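Local coordinates for protein CRISPR-associated endonuclease Cas9 (Campylobacter jejuni subsp. jejuni serotype O:2, PDB 5X2H) that uses a guide RNA to recognise matching target DNA and, in its full-length form, cuts both strands with HNH and RuvC-like nuclease domains, defending bacteria against viruses and plasmids, at residues S253-E258 with F404-L409; A432-K437 with K503-F508; R460-Y465 with R496-Y501. All coordinates share one frame; numbering follows the deposited sequence.

Contact 1 of 3, residues S253-E258 with F404-L409. With nucleotides of chain B.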
loop_
_atom_site.group_PDB
_atom_site.type_symbol
_atom_site.label_atom_id
_atom_site.label_comp_id
_atom_site.label_asym_id
_atom_site.label_seq_id
_atom_site.Cartn_x
_atom_site.Cartn_y
_atom_site.Cartn_z
ATOM N N SER A 253 12.615 3.535 22.622
ATOM C CA SER A 253 12.840 2.171 23.095
ATOM C C SER A 253 12.535 2.041 24.581
ATOM O O SER A 253 12.027 1.005 25.027
ATOM C CB SER A 253 14.281 1.746 22.816
ATOM O OG SER A 253 14.581 1.832 21.438
ATOM N N PHE A 254 12.847 3.075 25.361
ATOM C CA PHE A 254 12.633 3.060 26.806
ATOM C C PHE A 254 11.234 3.546 27.174
ATOM O O PHE A 254 10.481 2.839 27.852
ATOM C CB PHE A 254 13.689 3.923 27.504
ATOM C CG PHE A 254 15.099 3.459 27.284
ATOM C CD1 PHE A 254 15.564 2.305 27.891
ATOM C CD2 PHE A 254 15.967 4.188 26.486
ATOM C CE1 PHE A 254 16.864 1.878 27.696
ATOM C CE2 PHE A 254 17.270 3.766 26.289
ATOM C CZ PHE A 254 17.717 2.610 26.895
ATOM N N PHE A 255 10.881 4.754 26.738
ATOM C CA PHE A 255 9.601 5.379 27.068
ATOM C C PHE A 255 8.693 5.259 25.850
ATOM O O PHE A 255 8.705 6.104 24.955
ATOM C CB PHE A 255 9.807 6.829 27.489
ATOM C CG PHE A 255 10.797 6.998 28.608
ATOM C CD1 PHE A 255 10.391 6.905 29.928
ATOM C CD2 PHE A 255 12.133 7.246 28.340
ATOM C CE1 PHE A 255 11.298 7.059 30.961
ATOM C CE2 PHE A 255 13.045 7.401 29.368
ATOM C CZ PHE A 255 12.626 7.306 30.680
ATOM N N THR A 256 7.885 4.195 25.831
ATOM C CA THR A 256 7.056 3.892 24.670
ATOM C C THR A 256 6.003 4.959 24.401
ATOM O O THR A 256 5.459 5.010 23.292
ATOM C CB THR A 256 6.378 2.532 24.852
ATOM O OG1 THR A 256 5.590 2.545 26.049
ATOM C CG2 THR A 256 7.419 1.430 24.952
ATOM N N ASP A 257 5.701 5.808 25.379
ATOM C CA ASP A 257 4.720 6.870 25.207
ATOM C C ASP A 257 5.325 8.158 24.669
ATOM O O ASP A 257 4.611 9.159 24.551
ATOM C CB ASP A 257 4.010 7.150 26.537
ATOM C CG ASP A 257 3.246 5.947 27.056
ATOM O OD1 ASP A 257 2.835 5.102 26.232
ATOM O OD2 ASP A 257 3.053 5.848 28.287
ATOM N N GLU A 258 6.613 8.162 24.342
ATOM C CA GLU A 258 7.300 9.346 23.847
ATOM C C GLU A 258 7.748 9.108 22.414
ATOM O O GLU A 258 8.183 8.006 22.065
ATOM C CB GLU A 258 8.508 9.691 24.724
ATOM C CG GLU A 258 8.179 9.911 26.194
ATOM C CD GLU A 258 7.662 11.308 26.477
ATOM O OE1 GLU A 258 8.046 12.247 25.745
ATOM O OE2 GLU A 258 6.872 11.469 27.432
ATOM N N PHE A 404 13.511 12.435 23.409
ATOM C CA PHE A 404 14.144 13.531 24.134
ATOM C C PHE A 404 14.209 13.248 25.628
ATOM O O PHE A 404 15.169 13.648 26.297
ATOM C CB PHE A 404 13.385 14.837 23.891
ATOM C CG PHE A 404 13.763 15.539 22.620
ATOM C CD1 PHE A 404 15.028 15.388 22.078
ATOM C CD2 PHE A 404 12.854 16.360 21.973
ATOM C CE1 PHE A 404 15.377 16.040 20.912
ATOM C CE2 PHE A 404 13.197 17.012 20.806
ATOM C CZ PHE A 404 14.460 16.853 20.274
ATOM N N LYS A 405 13.192 12.570 26.169
ATOM C CA LYS A 405 13.180 12.266 27.595
ATOM C C LYS A 405 14.353 11.371 27.976
ATOM O O LYS A 405 14.991 11.579 29.014
ATOM C CB LYS A 405 11.852 11.609 27.975
ATOM C CG LYS A 405 11.651 11.433 29.467
ATOM C CD LYS A 405 10.339 10.726 29.766
ATOM C CE LYS A 405 10.062 10.703 31.259
ATOM N NZ LYS A 405 8.830 9.938 31.589
ATOM N N ALA A 406 14.658 10.375 27.141
ATOM C CA ALA A 406 15.803 9.514 27.412
ATOM C C ALA A 406 17.117 10.238 27.152
ATOM O O ALA A 406 18.110 9.982 27.844
ATOM C CB ALA A 406 15.719 8.244 26.568
ATOM N N LEU A 407 17.144 11.138 26.167
ATOM C CA LEU A 407 18.363 11.887 25.879
ATOM C C LEU A 407 18.714 12.832 27.021
ATOM O O LEU A 407 19.894 13.014 27.339
ATOM C CB LEU A 407 18.207 12.660 24.571
ATOM C CG LEU A 407 18.189 11.835 23.284
ATOM C CD1 LEU A 407 17.926 12.721 22.080
ATOM C CD2 LEU A 407 19.494 11.080 23.119
ATOM N N LYS A 408 17.704 13.439 27.651
ATOM C CA LYS A 408 17.953 14.335 28.776
ATOM C C LYS A 408 18.611 13.623 29.950
ATOM O O LYS A 408 19.246 14.280 30.781
ATOM C CB LYS A 408 16.643 14.978 29.233
ATOM C CG LYS A 408 16.173 16.133 28.371
ATOM C CD LYS A 408 14.741 16.514 28.710
ATOM C CE LYS A 408 14.498 17.996 28.486
ATOM N NZ LYS A 408 15.259 18.824 29.463
ATOM N N LEU A 409 18.476 12.301 30.038
ATOM C CA LEU A 409 19.043 11.516 31.127
ATOM C C LEU A 409 20.391 10.904 30.776
ATOM O O LEU A 409 21.324 10.967 31.580
ATOM C CB LEU A 409 18.068 10.406 31.531
ATOM C CG LEU A 409 16.685 10.851 32.012
ATOM C CD1 LEU A 409 15.741 9.661 32.098
ATOM C CD2 LEU A 409 16.793 11.554 33.358
ATOM P P A B 4 17.494 0.452 20.362
ATOM O OP1 A B 4 16.328 1.360 20.254
ATOM O OP2 A B 4 17.699 -0.617 19.350
ATOM O "O5'" A B 4 18.819 1.338 20.406
ATOM C "C5'" A B 4 18.956 2.380 21.359
ATOM C "C4'" A B 4 20.329 3.002 21.333
ATOM O "O4'" A B 4 21.341 2.052 21.765
ATOM C "C3'" A B 4 20.844 3.464 19.985
ATOM O "O3'" A B 4 20.239 4.654 19.515
ATOM C "C2'" A B 4 22.337 3.579 20.250
ATOM O "O2'" A B 4 22.619 4.726 21.038
ATOM C "C1'" A B 4 22.566 2.337 21.110
ATOM N N9 A B 4 22.936 1.193 20.258
ATOM C C8 A B 4 22.150 0.168 19.796
ATOM N N7 A B 4 22.787 -0.676 19.017
ATOM C C5 A B 4 24.074 -0.160 18.946
ATOM C C6 A B 4 25.234 -0.585 18.276
ATOM N N6 A B 4 25.293 -1.681 17.517
ATOM N N1 A B 4 26.353 0.160 18.419
ATOM C C2 A B 4 26.298 1.259 19.184
ATOM N N3 A B 4 25.268 1.762 19.862
ATOM C C4 A B 4 24.176 0.996 19.700
HETATM O O HOH W 1 10.736 12.959 24.741
#

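Contact 2 of 3, residues A432-K437 with K503-F508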
loop_
_atom_site.group_PDB
_atom_site.type_symbol
_atom_site.label_atom_id
_atom_site.label_comp_id
_atom_site.label_asym_id
_atom_site.label_seq_id
_atom_site.Cartn_x
_atom_site.Cartn_y
_atom_site.Cartn_z
ATOM N N ALA A 432 11.799 -1.340 27.204
ATOM C CA ALA A 432 10.451 -1.790 27.510
ATOM C C ALA A 432 10.204 -3.177 26.925
ATOM O O ALA A 432 10.574 -3.463 25.784
ATOM C CB ALA A 432 9.425 -0.798 26.968
ATOM N N ILE A 433 9.580 -4.040 27.724
ATOM C CA ILE A 433 9.248 -5.395 27.303
ATOM C C ILE A 433 7.989 -5.818 28.045
ATOM O O ILE A 433 7.731 -5.376 29.168
ATOM C CB ILE A 433 10.423 -6.375 27.554
ATOM C CG1 ILE A 433 10.185 -7.707 26.839
ATOM C CG2 ILE A 433 10.638 -6.596 29.045
ATOM C CD1 ILE A 433 11.328 -8.690 26.981
ATOM N N ASN A 434 7.190 -6.664 27.400
ATOM C CA ASN A 434 5.931 -7.093 27.994
ATOM C C ASN A 434 6.177 -8.013 29.183
ATOM O O ASN A 434 7.089 -8.845 29.171
ATOM C CB ASN A 434 5.064 -7.802 26.957
ATOM C CG ASN A 434 3.845 -8.455 27.574
ATOM O OD1 ASN A 434 2.907 -7.777 27.989
ATOM N ND2 ASN A 434 3.854 -9.781 27.642
ATOM N N GLU A 435 5.350 -7.860 30.215
ATOM C CA GLU A 435 5.451 -8.665 31.424
ATOM C C GLU A 435 4.267 -9.593 31.643
ATOM O O GLU A 435 4.439 -10.659 32.235
ATOM C CB GLU A 435 5.605 -7.759 32.654
ATOM N N ASP A 436 3.076 -9.220 31.179
ATOM C CA ASP A 436 1.871 -10.021 31.384
ATOM C C ASP A 436 1.699 -10.958 30.194
ATOM O O ASP A 436 1.270 -10.540 29.116
ATOM C CB ASP A 436 0.653 -9.122 31.567
ATOM N N LYS A 437 2.031 -12.231 30.391
ATOM C CA LYS A 437 1.855 -13.244 29.360
ATOM C C LYS A 437 0.460 -13.847 29.459
ATOM O O LYS A 437 -0.050 -14.089 30.557
ATOM C CB LYS A 437 2.917 -14.337 29.488
ATOM C CG LYS A 437 4.341 -13.804 29.481
ATOM C CD LYS A 437 5.358 -14.918 29.312
ATOM C CE LYS A 437 6.775 -14.387 29.453
ATOM N NZ LYS A 437 7.013 -13.192 28.595
ATOM N N LYS A 503 7.178 -15.312 22.299
ATOM C CA LYS A 503 7.739 -15.502 23.631
ATOM C C LYS A 503 7.545 -14.291 24.535
ATOM O O LYS A 503 7.682 -14.422 25.755
ATOM C CB LYS A 503 9.227 -15.853 23.548
ATOM C CG LYS A 503 10.142 -14.750 23.037
ATOM C CD LYS A 503 11.598 -15.180 23.181
ATOM C CE LYS A 503 12.539 -14.337 22.332
ATOM N NZ LYS A 503 12.656 -12.929 22.805
ATOM N N ASP A 504 7.223 -13.126 23.974
ATOM C CA ASP A 504 6.970 -11.953 24.801
ATOM C C ASP A 504 5.551 -11.910 25.352
ATOM O O ASP A 504 5.311 -11.216 26.345
ATOM C CB ASP A 504 7.233 -10.669 24.011
ATOM C CG ASP A 504 8.704 -10.317 23.930
ATOM O OD1 ASP A 504 9.540 -11.116 24.401
ATOM O OD2 ASP A 504 9.021 -9.233 23.399
ATOM N N TYR A 505 4.608 -12.631 24.740
ATOM C CA TYR A 505 3.197 -12.460 25.060
ATOM C C TYR A 505 2.431 -13.742 25.353
ATOM O O TYR A 505 1.276 -13.650 25.782
ATOM C CB TYR A 505 2.481 -11.717 23.920
ATOM C CG TYR A 505 2.837 -10.252 23.845
ATOM C CD1 TYR A 505 2.096 -9.305 24.538
ATOM C CD2 TYR A 505 3.920 -9.817 23.094
ATOM C CE1 TYR A 505 2.417 -7.967 24.482
ATOM C CE2 TYR A 505 4.251 -8.478 23.033
ATOM C CZ TYR A 505 3.494 -7.557 23.728
ATOM O OH TYR A 505 3.813 -6.221 23.674
ATOM N N LEU A 506 3.012 -14.919 25.144
ATOM C CA LEU A 506 2.308 -16.175 25.366
ATOM C C LEU A 506 2.844 -16.870 26.611
ATOM O O LEU A 506 4.057 -16.928 26.831
ATOM C CB LEU A 506 2.438 -17.109 24.160
ATOM C CG LEU A 506 1.488 -18.309 24.155
ATOM C CD1 LEU A 506 0.061 -17.857 23.875
ATOM C CD2 LEU A 506 1.931 -19.358 23.146
ATOM N N ASP A 507 1.929 -17.398 27.422
ATOM C CA ASP A 507 2.291 -18.151 28.615
ATOM C C ASP A 507 2.321 -19.638 28.284
ATOM O O ASP A 507 1.360 -20.174 27.723
ATOM C CB ASP A 507 1.300 -17.877 29.747
ATOM C CG ASP A 507 1.760 -18.449 31.072
ATOM O OD1 ASP A 507 2.964 -18.750 31.206
ATOM O OD2 ASP A 507 0.915 -18.600 31.977
ATOM N N PHE A 508 3.420 -20.297 28.633
ATOM C CA PHE A 508 3.641 -21.699 28.313
ATOM C C PHE A 508 3.518 -22.567 29.560
ATOM O O PHE A 508 3.429 -22.078 30.690
ATOM C CB PHE A 508 5.019 -21.902 27.674
ATOM C CG PHE A 508 5.125 -21.373 26.274
ATOM C CD1 PHE A 508 5.444 -20.045 26.043
ATOM C CD2 PHE A 508 4.915 -22.208 25.189
ATOM C CE1 PHE A 508 5.546 -19.559 24.754
ATOM C CE2 PHE A 508 5.014 -21.727 23.898
ATOM C CZ PHE A 508 5.329 -20.401 23.680
#

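Contact 3 of 3, residues R460-Y465 with R496-Y501. With nucleotides of chain B.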
loop_
_atom_site.group_PDB
_atom_site.type_symbol
_atom_site.label_atom_id
_atom_site.label_comp_id
_atom_site.label_asym_id
_atom_site.label_seq_id
_atom_site.Cartn_x
_atom_site.Cartn_y
_atom_site.Cartn_z
ATOM N N ARG A 460 -0.661 -10.016 7.246
ATOM C CA ARG A 460 -1.547 -11.117 6.888
ATOM C C ARG A 460 -1.022 -12.444 7.422
ATOM O O ARG A 460 -1.771 -13.222 8.026
ATOM C CB ARG A 460 -1.709 -11.181 5.369
ATOM C CG ARG A 460 -2.544 -12.357 4.899
ATOM C CD ARG A 460 -4.022 -12.034 4.962
ATOM N NE ARG A 460 -4.536 -11.639 3.654
ATOM C CZ ARG A 460 -5.735 -11.103 3.452
ATOM N NH1 ARG A 460 -6.120 -10.780 2.224
ATOM N NH2 ARG A 460 -6.544 -10.881 4.480
ATOM N N ALA A 461 0.266 -12.718 7.206
ATOM C CA ALA A 461 0.842 -13.987 7.639
ATOM C C ALA A 461 0.818 -14.120 9.155
ATOM O O ALA A 461 0.543 -15.204 9.685
ATOM C CB ALA A 461 2.270 -14.116 7.113
ATOM N N ILE A 462 1.107 -13.032 9.871
ATOM C CA ILE A 462 1.098 -13.078 11.328
ATOM C C ILE A 462 -0.315 -13.306 11.844
ATOM O O ILE A 462 -0.525 -14.034 12.822
ATOM C CB ILE A 462 1.714 -11.789 11.898
ATOM C CG1 ILE A 462 3.155 -11.639 11.413
ATOM C CG2 ILE A 462 1.654 -11.789 13.419
ATOM C CD1 ILE A 462 3.835 -10.380 11.903
ATOM N N LYS A 463 -1.305 -12.698 11.190
ATOM C CA LYS A 463 -2.694 -12.883 11.598
ATOM C C LYS A 463 -3.102 -14.349 11.497
ATOM O O LYS A 463 -3.662 -14.916 12.444
ATOM C CB LYS A 463 -3.602 -11.999 10.743
ATOM C CG LYS A 463 -5.071 -12.372 10.775
ATOM C CD LYS A 463 -5.513 -12.935 9.435
ATOM C CE LYS A 463 -7.012 -12.797 9.240
ATOM N NZ LYS A 463 -7.312 -12.045 7.992
ATOM N N GLU A 464 -2.813 -14.981 10.358
ATOM C CA GLU A 464 -3.162 -16.387 10.185
ATOM C C GLU A 464 -2.358 -17.286 11.113
ATOM O O GLU A 464 -2.845 -18.346 11.520
ATOM C CB GLU A 464 -2.960 -16.805 8.728
ATOM C CG GLU A 464 -3.963 -16.194 7.762
ATOM C CD GLU A 464 -5.380 -16.699 7.987
ATOM O OE1 GLU A 464 -6.332 -15.920 7.769
ATOM O OE2 GLU A 464 -5.543 -17.873 8.385
ATOM N N TYR A 465 -1.130 -16.889 11.455
ATOM C CA TYR A 465 -0.381 -17.640 12.457
ATOM C C TYR A 465 -1.075 -17.582 13.811
ATOM O O TYR A 465 -1.204 -18.605 14.492
ATOM C CB TYR A 465 1.048 -17.108 12.562
ATOM C CG TYR A 465 1.757 -17.511 13.837
ATOM C CD1 TYR A 465 2.221 -18.810 14.020
ATOM C CD2 TYR A 465 1.966 -16.592 14.858
ATOM C CE1 TYR A 465 2.869 -19.183 15.187
ATOM C CE2 TYR A 465 2.612 -16.953 16.028
ATOM C CZ TYR A 465 3.064 -18.248 16.188
ATOM O OH TYR A 465 3.709 -18.609 17.351
ATOM N N ARG A 496 12.107 -14.373 13.017
ATOM C CA ARG A 496 12.573 -13.761 14.256
ATOM C C ARG A 496 11.510 -12.850 14.855
ATOM O O ARG A 496 11.422 -12.721 16.082
ATOM C CB ARG A 496 13.869 -12.991 13.992
ATOM C CG ARG A 496 14.471 -12.325 15.214
ATOM C CD ARG A 496 14.680 -13.311 16.352
ATOM N NE ARG A 496 15.523 -14.439 15.968
ATOM C CZ ARG A 496 15.990 -15.344 16.822
ATOM N NH1 ARG A 496 16.751 -16.341 16.390
ATOM N NH2 ARG A 496 15.702 -15.248 18.113
ATOM N N LEU A 497 10.684 -12.229 14.010
ATOM C CA LEU A 497 9.607 -11.379 14.505
ATOM C C LEU A 497 8.510 -12.210 15.158
ATOM O O LEU A 497 8.060 -11.901 16.267
ATOM C CB LEU A 497 9.036 -10.543 13.361
ATOM C CG LEU A 497 7.940 -9.544 13.733
ATOM C CD1 LEU A 497 8.471 -8.506 14.716
ATOM C CD2 LEU A 497 7.409 -8.875 12.487
ATOM N N VAL A 498 8.059 -13.265 14.476
ATOM C CA VAL A 498 7.024 -14.129 15.036
ATOM C C VAL A 498 7.512 -14.778 16.325
ATOM O O VAL A 498 6.747 -14.949 17.282
ATOM C CB VAL A 498 6.591 -15.180 13.996
ATOM C CG1 VAL A 498 5.693 -16.224 14.631
ATOM C CG2 VAL A 498 5.878 -14.507 12.831
ATOM N N LEU A 499 8.797 -15.131 16.377
ATOM C CA LEU A 499 9.351 -15.772 17.565
ATOM C C LEU A 499 9.364 -14.815 18.753
ATOM O O LEU A 499 8.916 -15.169 19.850
ATOM C CB LEU A 499 10.756 -16.292 17.264
ATOM C CG LEU A 499 11.535 -16.964 18.397
ATOM C CD1 LEU A 499 12.237 -18.215 17.889
ATOM C CD2 LEU A 499 12.545 -16.001 19.009
ATOM N N ASN A 500 9.883 -13.598 18.557
ATOM C CA ASN A 500 9.910 -12.621 19.643
ATOM C C ASN A 500 8.501 -12.231 20.068
ATOM O O ASN A 500 8.236 -12.015 21.255
ATOM C CB ASN A 500 10.697 -11.380 19.221
ATOM C CG ASN A 500 12.174 -11.657 19.046
ATOM O OD1 ASN A 500 12.783 -12.378 19.837
ATOM N ND2 ASN A 500 12.763 -11.079 18.007
ATOM N N TYR A 501 7.584 -12.134 19.104
ATOM C CA TYR A 501 6.193 -11.816 19.405
ATOM C C TYR A 501 5.522 -12.938 20.191
ATOM O O TYR A 501 4.644 -12.675 21.020
ATOM C CB TYR A 501 5.472 -11.508 18.089
ATOM C CG TYR A 501 3.962 -11.634 18.041
ATOM C CD1 TYR A 501 3.145 -11.045 19.000
ATOM C CD2 TYR A 501 3.351 -12.287 16.977
ATOM C CE1 TYR A 501 1.763 -11.152 18.923
ATOM C CE2 TYR A 501 1.980 -12.393 16.889
ATOM C CZ TYR A 501 1.189 -11.825 17.860
ATOM O OH TYR A 501 -0.179 -11.942 17.757
ATOM P P G B 72 -5.382 -8.767 7.836
ATOM O OP1 G B 72 -4.594 -10.021 7.918
ATOM O OP2 G B 72 -6.701 -8.769 7.162
ATOM O "O5'" G B 72 -5.622 -8.209 9.313
ATOM C "C5'" G B 72 -4.536 -7.942 10.186
ATOM C "C4'" G B 72 -4.975 -7.167 11.406
ATOM O "O4'" G B 72 -5.588 -5.911 11.004
ATOM C "C3'" G B 72 -6.037 -7.821 12.275
ATOM O "O3'" G B 72 -5.525 -8.821 13.134
ATOM C "C2'" G B 72 -6.631 -6.630 13.010
ATOM O "O2'" G B 72 -5.761 -6.195 14.045
ATOM C "C1'" G B 72 -6.626 -5.574 11.904
ATOM N N9 G B 72 -7.905 -5.571 11.170
ATOM C C8 G B 72 -8.122 -5.935 9.862
ATOM N N7 G B 72 -9.374 -5.836 9.508
ATOM C C5 G B 72 -10.026 -5.388 10.648
ATOM C C6 G B 72 -11.397 -5.097 10.877
ATOM O O6 G B 72 -12.347 -5.175 10.089
ATOM N N1 G B 72 -11.620 -4.670 12.184
ATOM C C2 G B 72 -10.653 -4.536 13.149
ATOM N N2 G B 72 -11.070 -4.111 14.351
ATOM N N3 G B 72 -9.372 -4.805 12.949
ATOM C C4 G B 72 -9.131 -5.220 11.686
ATOM P P G B 1 21.003 -13.110 15.164
ATOM O OP1 G B 1 21.106 -14.558 14.853
ATOM O OP2 G B 1 20.365 -12.186 14.191
ATOM O "O5'" G B 1 20.241 -12.960 16.555
ATOM C "C5'" G B 1 19.137 -13.794 16.877
ATOM C "C4'" G B 1 18.710 -13.606 18.311
ATOM O "O4'" G B 1 19.732 -14.132 19.198
ATOM C "C3'" G B 1 18.531 -12.165 18.764
ATOM O "O3'" G B 1 17.278 -11.615 18.399
ATOM C "C2'" G B 1 18.738 -12.263 20.267
ATOM O "O2'" G B 1 17.577 -12.786 20.894
ATOM C "C1'" G B 1 19.845 -13.313 20.343
ATOM N N9 G B 1 21.184 -12.694 20.334
ATOM C C8 G B 1 22.125 -12.803 19.339
ATOM N N7 G B 1 23.224 -12.149 19.597
ATOM C C5 G B 1 22.996 -11.568 20.836
ATOM C C6 G B 1 23.831 -10.738 21.627
ATOM O O6 G B 1 24.976 -10.340 21.380
ATOM N N1 G B 1 23.212 -10.367 22.815
ATOM C C2 G B 1 21.951 -10.746 23.195
ATOM N N2 G B 1 21.530 -10.285 24.381
ATOM N N3 G B 1 21.159 -11.521 22.469
ATOM C C4 G B 1 21.741 -11.894 21.308
ATOM P P G B 73 -6.441 -10.080 13.534
ATOM O OP1 G B 73 -5.605 -11.008 14.336
ATOM O OP2 G B 73 -7.127 -10.563 12.309
ATOM O "O5'" G B 73 -7.567 -9.464 14.477
ATOM C "C5'" G B 73 -7.254 -8.975 15.771
ATOM C "C4'" G B 73 -8.462 -8.358 16.431
ATOM O "O4'" G B 73 -9.035 -7.355 15.554
ATOM C "C3'" G B 73 -9.623 -9.297 16.723
ATOM O "O3'" G B 73 -9.442 -10.050 17.912
ATOM C "C2'" G B 73 -10.811 -8.345 16.786
ATOM O "O2'" G B 73 -10.857 -7.683 18.039
ATOM C "C1'" G B 73 -10.437 -7.320 15.713
ATOM N N9 G B 73 -11.072 -7.618 14.415
ATOM C C8 G B 73 -10.472 -8.138 13.294
ATOM N N7 G B 73 -11.303 -8.288 12.300
ATOM C C5 G B 73 -12.523 -7.844 12.794
ATOM C C6 G B 73 -13.799 -7.767 12.176
ATOM O O6 G B 73 -14.115 -8.089 11.025
ATOM N N1 G B 73 -14.761 -7.252 13.040
ATOM C C2 G B 73 -14.528 -6.861 14.336
ATOM N N2 G B 73 -15.581 -6.389 15.018
ATOM N N3 G B 73 -13.345 -6.930 14.921
ATOM C C4 G B 73 -12.395 -7.426 14.099
#

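Contact 1 of 3, residues S253-E258 with F404-L409
Phe-255 lies with one ring face under the side chain of Lys-405 and with an edge against Ala-406, docking a type I beta turn, Phe-255 to Glu-258, onto the first turn of helix 404-415. The surroundings are those of the largely helical recognition lobe of Cas9. Lys-405 carries CG anti to its backbone N (chi1 -172°), and its chain then runs fully extended, crossing the Phe-255 side chain at about a right angle. CD sits almost straight above the middle of the ring, 3.8 Å from the Phe-255 centroid, in a CH-pi contact. CD does the covering, and the ammonium nitrogen, on the same side of the ring, lies past the rim by CD1 and CE1, with Lys-405 NZ 3.8 Å from Phe-255 CD1. At the ring edge, close to its plane, Ala-406 CB meets Phe-255 CE2 at 4.0 Å. The same methyl group also touches Phe-254 CD2, at 4.1 Å, so one methyl group serves both phenylalanines. Leu-409, one helical turn after Lys-405, adds its CD1 near Phe-255 CZ. Beyond the contact, Phe-254 packs on Tyr-420 and Cys-424 of helix 420-427 and on a sugar of the bound RNA, which places this apolar patch beside the guide strand. The turn is closed by Glu-258 N donating to Phe-255 O. Glu-258 faces the lysine too, but its OE2 remains 4.8 Å from Lys-405 NZ, so any attraction would be long-range. A water joins the two segments more directly: it accepts from Lys-405 N at 2.9 Å and donates to Glu-258 OE1 at 3.0 Å.

Contact 2 of 3, residues A432-K437 with K503-F508
The carboxamide of Asn-434 lies stacked on one face of the Tyr-505 ring, the two planes only 15° apart. Asn-434 CB also rests over this face, displaced toward the rim and 3.9 Å from the Tyr-505 centroid in a CH-pi contact, while Asn-434 CG comes to 3.4 Å from Tyr-505 CE1. In this pose ND2 points at two backbone carbonyls. It donates to Asp-504 O across the contact, where the modelled 2.4 Å is too short for its exact length to be trusted, and to Asp-436 O of its own loop at 3.1 Å. The second acceptor lies in the amide plane, although ND2 itself stands above the carbonyl plane of Asp-436. Lys-437 comes in beside Asn-434, its alkyl chain passing the backbone of Leu-506, with CD 3.4 Å from Leu-506 O. A bend at the last torsion (chi4 -50°) sets NZ for a bond of 3.2 Å to Lys-503 O, in the plane of that carbonyl, and a weak one to Asp-504 O. Carbonyls in the last part of helix 493-505 thus receive side-chain donors from the loop, a polarity that would suit the lysine charge. Ile-433 crosses the Asp-504 side chain at about a right angle, its CG1 3.9 Å from OD2, which is hydrogen-bonded to the hydroxyls of Tyr-448 and Tyr-449. Past the contact, Tyr-505 and Asp-507 pair through their backbones with Lys-438. Leu-506 and Phe-508 turn to Ile-482 of strand 481-485, and Phe-508 also packs on Val-530 of strand 530-532, so the loop is joined to the C-terminal part of a helix beside the RuvC sheet.

Contact 3 of 3, residues R460-Y465 with R496-Y501
Tyr-501 N donates to Leu-497 O at 2.9 Å, a backbone bond of helix 493-505 whose two residues both press their side chains against Ile-462 of helix 456-476. These helices pack side by side in the RNase H fold of the RuvC domain, their local axes 11.4 Å apart and crossing at -42°. Ile-462 spreads three carbons over the opposing helix. Its CG2 reaches Tyr-501 CE2 at 3.5 Å, CD1 meets Leu-497 CD2 at 3.9 Å, the two side chains crossing at about a right angle, and CG1 is turned to Val-498 CG2. One turn later Tyr-465 meets Val-498 tip to tip. CG anti to the backbone N (chi1 162°) carries the tyrosine ring toward helix 493-505; one ring face receives Val-498 CG1, 3.7 Å from the Tyr-465 centroid and offset toward the rim, in a CH-pi contact. The interface is buried and apolar, and the tyrosine hydroxyls are satisfied just beyond it: Tyr-465 OH bonds to Thr-502 OG1 and Tyr-501 OH to Pro-442 O. Tyr-465 and Val-498 also both rest on Ile-15 and Ile-484, residues of the inner strands 10-15 and 481-485, so the helix pair is seated on the sheet. The flanks meet the bound RNA. On helix 456-476, Arg-460 NH1 forms a salt bridge to an RNA phosphate, and Lys-463 NZ makes weak hydrogen bonds to OP1 and OP2 of G72 of chain B. On helix 493-505, the Arg-496 guanidinium has C5' of G1 of chain B over the centre of one face, CZ 3.5 Å from that C5'.

Contacts 2 and 3 share helix 493-505. The pair 460-465/496-501 is nested in the chain loop that 432-437/503-508 closes, their centres 14 Å apart. Contact 1 comes earlier in the chain, its centre 22 Å from that of contact 2, yet the two touch where Ala-432 N approaches Ser-253 O at 3.2 Å, a probable hydrogen bond between the loop 253-258 and the loop that follows helix 420-427. Contact 3 is nearest the predicted magnesium site: the side chains of Tyr-465 and Val-498 lie about 10 Å from those of Asp-14 and Glu-485, respectively. Contacts 1 and 3 touch the bound RNA, whereas the nearest atom of contact 2 is about 5 Å from the nucleic acid.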